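Long-range contacts in cell division protein FtsZ 1 (Methanocaldococcus jannaschii, PDB 2VAP), which binds GTP and, as a GTPase related to tubulin, probably polymerises into the contractile Z ring that marks the site of cell division: residues T154-T159 with D185-I190; K83-G88 with E113-A118; V43-A48 with V125-G130. All coordinates share one frame; numbering follows the deposited sequence.

Interaction 1: residues T154-T159 with D185-I190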
loop_
_atom_site.group_PDB
_atom_site.type_symbol
_atom_site.label_atom_id
_atom_site.label_comp_id
_atom_site.label_asym_id
_atom_site.label_seq_id
_atom_site.Cartn_x
_atom_site.Cartn_y
_atom_site.Cartn_z
ATOM N N THR A 154 -9.510 6.642 -0.835
ATOM C CA THR A 154 -8.749 6.139 -1.976
ATOM C C THR A 154 -7.244 6.225 -1.730
ATOM O O THR A 154 -6.670 7.316 -1.675
ATOM C CB THR A 154 -9.146 6.898 -3.264
ATOM O OG1 THR A 154 -10.568 6.836 -3.427
ATOM C CG2 THR A 154 -8.476 6.300 -4.492
ATOM N N VAL A 155 -6.615 5.061 -1.584
ATOM C CA VAL A 155 -5.189 4.980 -1.266
ATOM C C VAL A 155 -4.445 4.178 -2.330
ATOM O O VAL A 155 -4.818 3.046 -2.635
ATOM C CB VAL A 155 -4.951 4.347 0.134
ATOM C CG1 VAL A 155 -3.459 4.206 0.429
ATOM C CG2 VAL A 155 -5.630 5.173 1.224
ATOM N N ALA A 156 -3.401 4.775 -2.895
ATOM C CA ALA A 156 -2.542 4.066 -3.834
ATOM C C ALA A 156 -1.253 3.639 -3.146
ATOM O O ALA A 156 -0.675 4.399 -2.369
ATOM C CB ALA A 156 -2.243 4.929 -5.048
ATOM N N VAL A 157 -0.827 2.409 -3.418
ATOM C CA VAL A 157 0.466 1.909 -2.957
ATOM C C VAL A 157 1.199 1.406 -4.192
ATOM O O VAL A 157 0.891 0.333 -4.717
ATOM C CB VAL A 157 0.333 0.782 -1.900
ATOM C CG1 VAL A 157 1.711 0.354 -1.397
ATOM C CG2 VAL A 157 -0.537 1.232 -0.728
ATOM N N VAL A 158 2.150 2.204 -4.664
ATOM C CA VAL A 158 2.789 1.962 -5.956
ATOM C C VAL A 158 4.309 2.032 -5.873
ATOM O O VAL A 158 4.862 2.698 -4.994
ATOM C CB VAL A 158 2.286 2.960 -7.042
ATOM C CG1 VAL A 158 0.814 2.719 -7.365
ATOM C CG2 VAL A 158 2.516 4.411 -6.610
ATOM N N THR A 159 4.975 1.340 -6.794
ATOM C CA THR A 159 6.428 1.414 -6.902
ATOM C C THR A 159 6.862 2.239 -8.106
ATOM O O THR A 159 6.152 2.312 -9.112
ATOM C CB THR A 159 7.090 0.019 -7.007
ATOM O OG1 THR A 159 6.631 -0.649 -8.189
ATOM C CG2 THR A 159 6.775 -0.829 -5.784
ATOM N N ASP A 185 -6.399 10.077 -2.106
ATOM C CA ASP A 185 -6.418 10.742 -0.809
ATOM C C ASP A 185 -5.044 10.628 -0.151
ATOM O O ASP A 185 -4.542 11.591 0.432
ATOM C CB ASP A 185 -7.513 10.141 0.077
ATOM C CG ASP A 185 -8.908 10.386 -0.476
ATOM O OD1 ASP A 185 -9.197 11.531 -0.885
ATOM O OD2 ASP A 185 -9.716 9.435 -0.502
ATOM N N THR A 186 -4.449 9.441 -0.256
ATOM C CA THR A 186 -3.054 9.215 0.112
ATOM C C THR A 186 -2.379 8.431 -1.010
ATOM O O THR A 186 -2.925 7.440 -1.503
ATOM C CB THR A 186 -2.923 8.454 1.453
ATOM O OG1 THR A 186 -3.537 9.216 2.496
ATOM C CG2 THR A 186 -1.457 8.225 1.817
ATOM N N LEU A 187 -1.202 8.900 -1.416
ATOM C CA LEU A 187 -0.409 8.244 -2.445
ATOM C C LEU A 187 0.898 7.738 -1.836
ATOM O O LEU A 187 1.838 8.509 -1.617
ATOM C CB LEU A 187 -0.156 9.206 -3.616
ATOM C CG LEU A 187 0.770 8.829 -4.783
ATOM C CD1 LEU A 187 0.361 7.525 -5.456
ATOM C CD2 LEU A 187 0.812 9.962 -5.798
ATOM N N VAL A 188 0.934 6.442 -1.542
ATOM C CA VAL A 188 2.117 5.811 -0.968
ATOM C C VAL A 188 3.037 5.376 -2.102
ATOM O O VAL A 188 2.669 4.527 -2.919
ATOM C CB VAL A 188 1.755 4.594 -0.076
ATOM C CG1 VAL A 188 2.999 4.028 0.583
ATOM C CG2 VAL A 188 0.721 4.977 0.981
ATOM N N VAL A 189 4.226 5.971 -2.152
ATOM C CA VAL A 189 5.190 5.689 -3.213
ATOM C C VAL A 189 6.430 4.970 -2.674
ATOM O O VAL A 189 7.045 5.408 -1.699
ATOM C CB VAL A 189 5.561 6.979 -4.020
ATOM C CG1 VAL A 189 6.224 8.034 -3.131
ATOM C CG2 VAL A 189 6.436 6.641 -5.224
ATOM N N ILE A 190 6.771 3.854 -3.315
ATOM C CA ILE A 190 7.946 3.064 -2.956
ATOM C C ILE A 190 8.950 3.096 -4.112
ATOM O O ILE A 190 8.697 2.518 -5.168
ATOM C CB ILE A 190 7.570 1.594 -2.625
ATOM C CG1 ILE A 190 6.527 1.540 -1.503
ATOM C CG2 ILE A 190 8.817 0.783 -2.254
ATOM C CD1 ILE A 190 5.746 0.234 -1.440
#
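T154 and D185 begin the pairing of strand 154-159 with segment 185-190, and here a carboxylate joins the backbone bonding. The N-H of T154 points almost straight at D185 OD2 (2.8 Å, 174°), reaching the anti side of that oxygen from 22° out of the carboxylate plane. D185 CG stands anti to its own carbonyl carbon (chi1 -65°), which brings the carboxylate alongside the N-H of T154. D185 N returns a bond of 2.8 Å to T154 O, and T186 N adds a weak, longer one to the same oxygen. OD1, the other arm of the carboxylate, forms a salt bridge with K148.

Further along, the hydrogen bonds follow the parallel pattern: A156 N to T186 O, V188 N to A156 O at 2.7 Å, V158 N to V188 O and I190 N to V158 O. A CA-H...O contact of 3.1 Å from T159 CA to I190 O supplements them. The two strands belong to a beta-alpha-beta crossover through helix 167-181, and strand 186-191 is the last strand on its side of the parallel, Rossmann-like sheet of the GTPase domain.

The apolar contacts divide between the two faces. On one, L187 CD1 leans toward the partner strand, touching A156 CB at 3.7 Å and V158 CG2 at 4.0 Å. On the other, V157 and V188 lie side by side and point the same way, while V157 CG1 meets the tip of I190, CD1, at 4.0 Å. Helix 204-227 packs on V157 and I190, whereas V188 touches A249 and I251 of strand 249-256.

Interaction 2: residues K83-G88 with E113-A118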
loop_
_atom_site.group_PDB
_atom_site.type_symbol
_atom_site.label_atom_id
_atom_site.label_comp_id
_atom_site.label_asym_id
_atom_site.label_seq_id
_atom_site.Cartn_x
_atom_site.Cartn_y
_atom_site.Cartn_z
ATOM N N LYS A 83 -11.921 -11.525 -7.484
ATOM C CA LYS A 83 -12.528 -11.060 -8.729
ATOM C C LYS A 83 -11.450 -10.689 -9.745
ATOM O O LYS A 83 -10.474 -10.015 -9.410
ATOM C CB LYS A 83 -13.451 -9.862 -8.458
ATOM C CG LYS A 83 -14.087 -9.224 -9.698
ATOM C CD LYS A 83 -15.125 -10.132 -10.347
ATOM C CE LYS A 83 -15.701 -9.494 -11.600
ATOM N NZ LYS A 83 -16.675 -10.390 -12.284
ATOM N N LYS A 84 -11.632 -11.144 -10.984
ATOM C CA LYS A 84 -10.727 -10.803 -12.080
ATOM C C LYS A 84 -11.475 -10.033 -13.160
ATOM O O LYS A 84 -12.596 -10.396 -13.527
ATOM C CB LYS A 84 -10.099 -12.060 -12.690
ATOM C CG LYS A 84 -9.362 -12.952 -11.706
ATOM C CD LYS A 84 -8.813 -14.182 -12.411
ATOM C CE LYS A 84 -8.645 -15.340 -11.449
ATOM N NZ LYS A 84 -7.961 -16.493 -12.098
ATOM N N ILE A 85 -10.854 -8.967 -13.659
ATOM C CA ILE A 85 -11.429 -8.178 -14.748
ATOM C C ILE A 85 -10.419 -8.021 -15.880
ATOM O O ILE A 85 -9.344 -7.442 -15.692
ATOM C CB ILE A 85 -11.901 -6.770 -14.281
ATOM C CG1 ILE A 85 -12.873 -6.874 -13.099
ATOM C CG2 ILE A 85 -12.551 -6.007 -15.439
ATOM C CD1 ILE A 85 -13.086 -5.565 -12.351
ATOM N N LEU A 86 -10.767 -8.544 -17.052
ATOM C CA LEU A 86 -9.984 -8.300 -18.255
ATOM C C LEU A 86 -10.433 -6.980 -18.865
ATOM O O LEU A 86 -11.529 -6.882 -19.422
ATOM C CB LEU A 86 -10.141 -9.447 -19.260
ATOM C CG LEU A 86 -9.272 -9.367 -20.519
ATOM C CD1 LEU A 86 -7.804 -9.648 -20.207
ATOM C CD2 LEU A 86 -9.787 -10.327 -21.569
ATOM N N ILE A 87 -9.587 -5.963 -18.739
ATOM C CA ILE A 87 -9.912 -4.631 -19.245
ATOM C C ILE A 87 -9.532 -4.474 -20.719
ATOM O O ILE A 87 -8.565 -5.079 -21.190
ATOM C CB ILE A 87 -9.298 -3.494 -18.374
ATOM C CG1 ILE A 87 -7.771 -3.613 -18.297
ATOM C CG2 ILE A 87 -9.921 -3.502 -16.974
ATOM C CD1 ILE A 87 -7.065 -2.356 -17.798
ATOM N N GLY A 88 -10.314 -3.671 -21.437
ATOM C CA GLY A 88 -10.089 -3.419 -22.861
ATOM C C GLY A 88 -10.301 -4.632 -23.748
ATOM O O GLY A 88 -9.500 -4.894 -24.649
ATOM N N GLU A 113 -17.293 0.581 -16.002
ATOM C CA GLU A 113 -18.490 0.075 -15.326
ATOM C C GLU A 113 -18.246 -1.246 -14.594
ATOM O O GLU A 113 -18.803 -1.471 -13.518
ATOM C CB GLU A 113 -19.656 -0.067 -16.312
ATOM C CG GLU A 113 -20.208 1.261 -16.837
ATOM C CD GLU A 113 -20.856 2.117 -15.755
ATOM O OE1 GLU A 113 -21.561 1.565 -14.883
ATOM O OE2 GLU A 113 -20.664 3.352 -15.785
ATOM N N GLU A 114 -17.414 -2.109 -15.177
ATOM C CA GLU A 114 -17.044 -3.377 -14.546
ATOM C C GLU A 114 -16.132 -3.159 -13.338
ATOM O O GLU A 114 -16.264 -3.850 -12.324
ATOM C CB GLU A 114 -16.383 -4.325 -15.552
ATOM C CG GLU A 114 -17.358 -4.967 -16.533
ATOM C CD GLU A 114 -16.741 -6.107 -17.324
ATOM O OE1 GLU A 114 -16.879 -6.110 -18.565
ATOM O OE2 GLU A 114 -16.119 -7.001 -16.708
ATOM N N ILE A 115 -15.213 -2.202 -13.456
ATOM C CA ILE A 115 -14.343 -1.813 -12.343
ATOM C C ILE A 115 -15.182 -1.236 -11.196
ATOM O O ILE A 115 -15.008 -1.627 -10.040
ATOM C CB ILE A 115 -13.236 -0.810 -12.786
ATOM C CG1 ILE A 115 -12.305 -1.460 -13.818
ATOM C CG2 ILE A 115 -12.429 -0.319 -11.577
ATOM C CD1 ILE A 115 -11.427 -0.478 -14.585
ATOM N N LYS A 116 -16.100 -0.331 -11.533
ATOM C CA LYS A 116 -16.999 0.287 -10.555
ATOM C C LYS A 116 -17.825 -0.753 -9.797
ATOM O O LYS A 116 -17.956 -0.674 -8.573
ATOM C CB LYS A 116 -17.921 1.306 -11.236
ATOM C CG LYS A 116 -18.788 2.116 -10.277
ATOM C CD LYS A 116 -19.773 2.993 -11.031
ATOM C CE LYS A 116 -20.761 3.652 -10.082
ATOM N NZ LYS A 116 -21.758 4.487 -10.808
ATOM N N ALA A 117 -18.366 -1.725 -10.529
ATOM C CA ALA A 117 -19.193 -2.784 -9.946
ATOM C C ALA A 117 -18.425 -3.653 -8.950
ATOM O O ALA A 117 -18.992 -4.116 -7.958
ATOM C CB ALA A 117 -19.804 -3.646 -11.046
ATOM N N ALA A 118 -17.137 -3.861 -9.215
ATOM C CA ALA A 118 -16.287 -4.705 -8.374
ATOM C C ALA A 118 -15.876 -4.029 -7.066
ATOM O O ALA A 118 -15.571 -4.708 -6.081
ATOM C CB ALA A 118 -15.054 -5.149 -9.147
HETATM O O HOH W 1 -17.401 -8.140 -14.206
HETATM O O HOH W 2 -13.924 -7.213 -18.296
#
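I85 reaches helix 112-119 because its CG1 stands anti to the carbonyl carbon (chi1 -54°) and the chain then runs on extended (chi2 164°), carrying CD1 up to the helix backbone. There CD1 lies 3.6 Å from E114 O and 3.8 Å from A118 CB, one turn further on, and it also touches I115 CA. The CG2 branch, anti to the backbone N, rests instead beside E114, whose side chain slides past that of I85 in the opposite direction.

Strand 83-86 forms one edge of the parallel sheet and runs nearly antiparallel to the helix (169°), their axes 9.5 Å apart. The side chains of I87 and I115 cross, CG2 meeting CD1 at 4.1 Å, and continue the apolar seam toward helix 135-149. An alanine at I85 would probably open a gap between the strand and helix 112-119, leaving A118 CB and the backbone at E114 without the CD1 that packs on them.

On the solvent side the link runs through water. E114 OE2 accepts from one water at 3.0 Å, which in turn accepts from K83 NZ, and from a second at 2.7 Å, which also donates to L86 O. The first water relays between opposite charges, K83 NZ and E114 OE2 lying 5.6 Å apart. With E114 poorly ordered, this polar link is likely to be soft, and cohesion would rest mainly on the apolar contacts of I85.

Interaction 3: residues V43-A48 with V125-G130. With GDP (guanosine-5'-diphosphate), chain B.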
loop_
_atom_site.group_PDB
_atom_site.type_symbol
_atom_site.label_atom_id
_atom_site.label_comp_id
_atom_site.label_asym_id
_atom_site.label_seq_id
_atom_site.Cartn_x
_atom_site.Cartn_y
_atom_site.Cartn_z
ATOM N N VAL A 43 -7.166 -3.413 -5.258
ATOM C CA VAL A 43 -7.144 -3.575 -6.712
ATOM C C VAL A 43 -5.708 -3.556 -7.234
ATOM O O VAL A 43 -4.994 -2.563 -7.082
ATOM C CB VAL A 43 -7.983 -2.484 -7.434
ATOM C CG1 VAL A 43 -8.030 -2.744 -8.937
ATOM C CG2 VAL A 43 -9.394 -2.426 -6.867
ATOM N N GLY A 44 -5.294 -4.665 -7.846
ATOM C CA GLY A 44 -3.963 -4.783 -8.434
ATOM C C GLY A 44 -4.016 -4.686 -9.946
ATOM O O GLY A 44 -4.736 -5.447 -10.596
ATOM N N CYS A 45 -3.244 -3.755 -10.500
ATOM C CA CYS A 45 -3.300 -3.441 -11.927
ATOM C C CYS A 45 -2.016 -3.835 -12.653
ATOM O O CYS A 45 -0.917 -3.484 -12.221
ATOM C CB CYS A 45 -3.568 -1.947 -12.124
ATOM S SG CYS A 45 -4.935 -1.284 -11.143
ATOM N N GLY A 46 -2.164 -4.561 -13.759
ATOM C CA GLY A 46 -1.020 -4.960 -14.579
ATOM C C GLY A 46 -0.269 -6.158 -14.031
ATOM O O GLY A 46 -0.707 -6.784 -13.067
ATOM N N GLY A 47 0.869 -6.468 -14.650
ATOM C CA GLY A 47 1.674 -7.635 -14.286
ATOM C C GLY A 47 2.081 -7.682 -12.826
ATOM O O GLY A 47 1.738 -8.626 -12.110
ATOM N N ALA A 48 2.806 -6.655 -12.387
ATOM C CA ALA A 48 3.277 -6.560 -11.002
ATOM C C ALA A 48 2.128 -6.486 -9.999
ATOM O O ALA A 48 2.175 -7.126 -8.946
ATOM C CB ALA A 48 4.210 -5.369 -10.839
ATOM N N VAL A 125 -10.540 1.847 -0.710
ATOM C CA VAL A 125 -9.985 1.115 -1.849
ATOM C C VAL A 125 -8.476 1.331 -1.942
ATOM O O VAL A 125 -8.002 2.469 -1.979
ATOM C CB VAL A 125 -10.661 1.508 -3.195
ATOM C CG1 VAL A 125 -10.011 0.772 -4.369
ATOM C CG2 VAL A 125 -12.155 1.219 -3.161
ATOM N N PHE A 126 -7.734 0.226 -1.960
ATOM C CA PHE A 126 -6.300 0.253 -2.222
ATOM C C PHE A 126 -6.056 -0.032 -3.700
ATOM O O PHE A 126 -6.580 -1.006 -4.243
ATOM C CB PHE A 126 -5.571 -0.789 -1.369
ATOM C CG PHE A 126 -5.438 -0.411 0.080
ATOM C CD1 PHE A 126 -6.486 -0.629 0.970
ATOM C CD2 PHE A 126 -4.255 0.144 0.559
ATOM C CE1 PHE A 126 -6.362 -0.284 2.313
ATOM C CE2 PHE A 126 -4.121 0.489 1.902
ATOM C CZ PHE A 126 -5.175 0.273 2.779
ATOM N N ILE A 127 -5.276 0.829 -4.346
ATOM C CA ILE A 127 -4.866 0.609 -5.732
ATOM C C ILE A 127 -3.361 0.363 -5.751
ATOM O O ILE A 127 -2.580 1.216 -5.325
ATOM C CB ILE A 127 -5.227 1.803 -6.662
ATOM C CG1 ILE A 127 -6.732 2.085 -6.642
ATOM C CG2 ILE A 127 -4.777 1.532 -8.097
ATOM C CD1 ILE A 127 -7.149 3.161 -5.667
ATOM N N THR A 128 -2.963 -0.806 -6.241
ATOM C CA THR A 128 -1.549 -1.180 -6.247
ATOM C C THR A 128 -1.057 -1.647 -7.616
ATOM O O THR A 128 -1.767 -2.343 -8.346
ATOM C CB THR A 128 -1.214 -2.223 -5.138
ATOM O OG1 THR A 128 0.207 -2.398 -5.052
ATOM C CG2 THR A 128 -1.883 -3.577 -5.404
ATOM N N CYS A 129 0.162 -1.235 -7.956
ATOM C CA CYS A 129 0.807 -1.619 -9.205
ATOM C C CYS A 129 2.273 -1.211 -9.191
ATOM O O CYS A 129 2.709 -0.447 -8.327
ATOM C CB CYS A 129 0.105 -0.968 -10.406
ATOM S SG CYS A 129 0.360 0.814 -10.559
ATOM N N GLY A 130 3.030 -1.738 -10.146
ATOM C CA GLY A 130 4.354 -1.219 -10.443
ATOM C C GLY A 130 4.207 -0.196 -11.549
ATOM O O GLY A 130 3.781 -0.533 -12.655
HETATM P PB GDP B . 2.381 -3.632 -16.948
HETATM O O1B GDP B . 2.294 -3.108 -18.361
HETATM O O2B GDP B . 1.771 -5.013 -16.885
HETATM O O3B GDP B . 1.636 -2.698 -16.026
HETATM O O3A GDP B . 3.938 -3.686 -16.543
HETATM P PA GDP B . 4.520 -4.557 -15.318
HETATM O O1A GDP B . 3.554 -4.628 -14.163
HETATM O O2A GDP B . 4.938 -5.934 -15.779
HETATM O "O5'" GDP B . 5.823 -3.714 -14.901
HETATM C "C5'" GDP B . 5.699 -2.348 -14.517
HETATM C "C4'" GDP B . 6.761 -2.021 -13.480
HETATM O "O4'" GDP B . 6.629 -2.890 -12.352
HETATM C "C3'" GDP B . 8.162 -2.238 -14.027
HETATM O "O3'" GDP B . 8.705 -1.031 -14.571
HETATM C "C2'" GDP B . 8.949 -2.752 -12.837
HETATM O "O2'" GDP B . 9.554 -1.666 -12.131
HETATM C "C1'" GDP B . 7.904 -3.387 -11.937
HETATM N N9 GDP B . 7.920 -4.873 -12.023
HETATM C C8 GDP B . 8.056 -5.640 -13.127
HETATM N N7 GDP B . 8.016 -6.964 -12.816
HETATM C C5 GDP B . 7.847 -7.057 -11.483
HETATM C C6 GDP B . 7.719 -8.150 -10.485
HETATM O O6 GDP B . 7.762 -9.349 -10.836
HETATM N N1 GDP B . 7.555 -7.811 -9.194
HETATM C C2 GDP B . 7.502 -6.527 -8.784
HETATM N N2 GDP B . 7.335 -6.258 -7.467
HETATM N N3 GDP B . 7.613 -5.481 -9.643
HETATM C C4 GDP B . 7.783 -5.680 -10.972
HETATM O O HOH W 3 1.791 -3.473 -12.297
#
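V43 and I127 pair in parallel register, as do G44 and T128, the strands running 22° apart with axes 4.8 Å from each other. Three hydrogen bonds join them: V43 N to F126 O (2.7 Å, 174°), T128 N to V43 O and C45 N to T128 O. These are neighbouring strands in the middle of the Rossmann-like sheet, and the first passes directly into a glycine-rich strand-turn-helix that receives the nucleotide. G44 and G46 fit a GxGxxG pattern, consistent with a Rossmann-type turn. G46 has a positive phi (80°), and any CB on it would come within 2.4 Å of GDP O3B.

Side-chain contact is light. V43 and V125 cross obliquely, CG2 against CG1, and C45 SG meets I127 CG2 at 4.2 Å on the face where helix 135-149 packs against both residues. T128 has OG1 anti to its backbone N, which lets the hydroxyl bond to V157 O of the next strand, while CG2 sits over V43 O and G44 CA. On the opposite face of the sheet from I127, L215 and V219 of helix 204-227 touch T128.

After C45 N the direct backbone bonds stop, though A48 CB still packs against G130 N, and GDP comes in. G47 N binds the beta-phosphate oxygen O2B at 2.8 Å, and A48 N gives an almost straight bond to the alpha-phosphate oxygen O1A, also 2.8 Å. With these amides in the first turn of the helix that follows, the helix end would be expected to add a favourable electrostatic field for the phosphates. E165, D212 and residues G134-G136 supply further bonds to the nucleotide. One water bridges the two segments and the nucleotide, donating to C45 O and GDP O1A and accepting from G130 N at 3.0 Å.

Overall arrangement
All three contacts involve one parallel sheet: interactions 1 and 3 pair strands within it, and interaction 2 packs a helix against its edge strand 83-86. Interactions 1 and 3 are adjacent, their centres about 10 Å apart, because strands 124-130 and 153-160 are neighbours: V155 O lies 2.8 Å from I127 N, and T159 OG1 packs 3.3 Å from G130 CA. Interaction 2 is nested in the chain between the segments of interaction 3, about 6 Å away at the nearest atoms, and touches neither of the others. Interaction 3 holds GDP directly; the side chain of T159 is about 5 Å from the bound GDP, and the side chain of I87 about 9 Å from it.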